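Local coordinates for periplasmic sugar-binding protein (Chloroflexus aurantiacus, PDB 4RXU) that binds D-glucose in a cleft between two lobes and probably serves as the solute receptor of an ABC-type sugar transporter, at residues R44-Q47 / D48-F52. Numbering follows the deposited sequence.
With BGC (beta-D-glucopyranose), chain C.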
loop_
_atom_site.group_PDB
_atom_site.type_symbol
_atom_site.label_atom_id
_atom_site.label_comp_id
_atom_site.label_asym_id
_atom_site.label_seq_id
_atom_site.Cartn_x
_atom_site.Cartn_y
_atom_site.Cartn_z
ATOM N N ARG A 44 8.293 0.739 3.163
ATOM C CA ARG A 44 7.170 0.272 3.966
ATOM C C ARG A 44 7.595 -0.867 4.882
ATOM O O ARG A 44 7.269 -0.852 6.068
ATOM C CB ARG A 44 6.005 -0.181 3.076
ATOM C CG ARG A 44 4.916 -0.987 3.785
ATOM C CD ARG A 44 4.248 -0.283 4.959
ATOM N NE ARG A 44 3.597 -1.292 5.779
ATOM C CZ ARG A 44 2.415 -1.858 5.548
ATOM N NH1 ARG A 44 2.011 -2.858 6.333
ATOM N NH2 ARG A 44 1.614 -1.446 4.572
ATOM N N TRP A 45 8.341 -1.836 4.328
ATOM C CA TRP A 45 8.612 -3.069 5.088
ATOM C C TRP A 45 9.609 -2.881 6.218
ATOM O O TRP A 45 9.653 -3.697 7.130
ATOM C CB TRP A 45 8.977 -4.263 4.182
ATOM C CG TRP A 45 8.007 -4.282 3.060
ATOM C CD1 TRP A 45 8.268 -3.981 1.775
ATOM C CD2 TRP A 45 6.576 -4.400 3.163
ATOM N NE1 TRP A 45 7.098 -3.938 1.045
ATOM C CE2 TRP A 45 6.049 -4.197 1.882
ATOM C CE3 TRP A 45 5.699 -4.681 4.209
ATOM C CZ2 TRP A 45 4.690 -4.233 1.625
ATOM C CZ3 TRP A 45 4.354 -4.729 3.948
ATOM C CH2 TRP A 45 3.861 -4.510 2.673
ATOM N N ILE A 46 10.378 -1.804 6.164
ATOM C CA ILE A 46 11.217 -1.409 7.281
ATOM C C ILE A 46 10.348 -1.010 8.479
ATOM O O ILE A 46 10.690 -1.325 9.623
ATOM C CB ILE A 46 12.178 -0.275 6.865
ATOM C CG1 ILE A 46 12.956 -0.638 5.590
ATOM C CG2 ILE A 46 13.148 0.025 7.989
ATOM C CD1 ILE A 46 13.790 -1.893 5.669
ATOM N N GLN A 47 9.214 -0.351 8.219
ATOM C CA GLN A 47 8.280 -0.027 9.300
ATOM C C GLN A 47 7.790 -1.319 9.959
ATOM O O GLN A 47 7.857 -1.487 11.184
ATOM C CB GLN A 47 7.095 0.784 8.816
ATOM C CG GLN A 47 7.402 2.166 8.249
ATOM C CD GLN A 47 6.162 3.043 8.290
ATOM O OE1 GLN A 47 5.521 3.186 9.351
ATOM N NE2 GLN A 47 5.798 3.617 7.150
ATOM N N ASP A 48 7.302 -2.257 9.147
ATOM C CA ASP A 48 6.815 -3.512 9.734
ATOM C C ASP A 48 7.916 -4.272 10.465
ATOM O O ASP A 48 7.665 -4.796 11.536
ATOM C CB ASP A 48 6.164 -4.414 8.691
ATOM C CG ASP A 48 5.047 -3.717 7.966
ATOM O OD1 ASP A 48 5.370 -2.780 7.206
ATOM O OD2 ASP A 48 3.860 -4.081 8.181
ATOM N N GLU A 49 9.116 -4.338 9.896
ATOM C CA GLU A 49 10.250 -4.976 10.580
ATOM C C GLU A 49 10.463 -4.368 11.971
ATOM O O GLU A 49 10.541 -5.081 12.965
ATOM C CB GLU A 49 11.547 -4.855 9.762
ATOM C CG GLU A 49 12.730 -5.570 10.388
ATOM C CD GLU A 49 14.017 -5.284 9.664
ATOM O OE1 GLU A 49 14.146 -4.174 9.106
ATOM O OE2 GLU A 49 14.903 -6.154 9.663
ATOM N N THR A 50 10.519 -3.049 12.019
ATOM C CA THR A 50 10.711 -2.309 13.267
ATOM C C THR A 50 9.608 -2.568 14.261
ATOM O O THR A 50 9.857 -2.882 15.426
ATOM C CB THR A 50 10.807 -0.796 12.994
ATOM O OG1 THR A 50 12.024 -0.542 12.265
ATOM C CG2 THR A 50 10.757 0.012 14.344
ATOM N N ARG A 51 8.372 -2.488 13.776
ATOM C CA ARG A 51 7.228 -2.664 14.640
ATOM C C ARG A 51 7.088 -4.111 15.121
ATOM O O ARG A 51 6.692 -4.337 16.281
ATOM C CB ARG A 51 5.953 -2.194 13.951
ATOM C CG ARG A 51 5.973 -0.733 13.524
ATOM C CD ARG A 51 6.045 0.205 14.691
ATOM N NE ARG A 51 6.021 1.599 14.242
ATOM C CZ ARG A 51 5.924 2.632 15.067
ATOM N NH1 ARG A 51 5.827 2.427 16.374
ATOM N NH2 ARG A 51 5.932 3.857 14.577
ATOM N N PHE A 52 7.425 -5.086 14.252
ATOM C CA PHE A 52 7.430 -6.469 14.683
ATOM C C PHE A 52 8.423 -6.668 15.809
ATOM O O PHE A 52 8.097 -7.250 16.847
ATOM C CB PHE A 52 7.753 -7.449 13.541
ATOM C CG PHE A 52 6.525 -7.946 12.803
ATOM C CD1 PHE A 52 5.529 -8.636 13.470
ATOM C CD2 PHE A 52 6.380 -7.723 11.448
ATOM C CE1 PHE A 52 4.415 -9.095 12.795
ATOM C CE2 PHE A 52 5.274 -8.190 10.767
ATOM C CZ PHE A 52 4.293 -8.874 11.435
HETATM C C2 BGC C . 1.596 -1.613 0.951
HETATM C C3 BGC C . 1.906 -0.130 0.975
HETATM C C4 BGC C . 3.298 0.101 0.404
HETATM C C5 BGC C . 3.453 -0.567 -0.962
HETATM C C6 BGC C . 4.864 -0.512 -1.505
HETATM C C1 BGC C . 1.688 -1.993 -0.517
HETATM O O1 BGC C . 1.204 -3.279 -0.773
HETATM O O2 BGC C . 0.286 -1.833 1.483
HETATM O O3 BGC C . 1.824 0.316 2.325
HETATM O O4 BGC C . 3.472 1.515 0.188
HETATM O O5 BGC C . 3.063 -1.925 -0.897
HETATM O O6 BGC C . 5.823 -0.955 -0.542
HETATM O O HOH W 1 6.720 2.886 11.857
#
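R44 takes hold of D48 side-on, one turn further along the same helix: NE reaches OD1 at 2.7 Å, and NH1 meets OD2 at 2.9 Å in the straighter bond of the two (166°). Both carboxylate oxygens use their syn lone pairs, and the two flat groups are nearly coplanar. OD2 also receives the hydroxyl of Y117. The remaining nitrogen, NH2, turns to the sugar and donates to O3 of beta-D-glucopyranose at 2.9 Å, with D118 as its second partner. With CG anti to the backbone N (chi1 166°) and a bend at chi2, the R44 chain passes over the rim of the W45 ring, CG 3.6 Å above the ring plane, and the ring's CZ3 in turn covers the centre of one guanidinium face. This is the first turn of helix 44-59, in the beta-alpha-beta unit of strands 29-37 and 61-67, where a periplasmic binding protein lines its ligand cleft. A leucine in place of R44 would probably leave the D48 carboxylate without its ion-pair mate and glucose O3 short of a donor. Further round the helix, a water bridges Q47 OE1 and R51 NE, 2.8 Å from each, and Y357 binds both side chains. Q47 NE2 is satisfied by E280 and the carbonyl of D278.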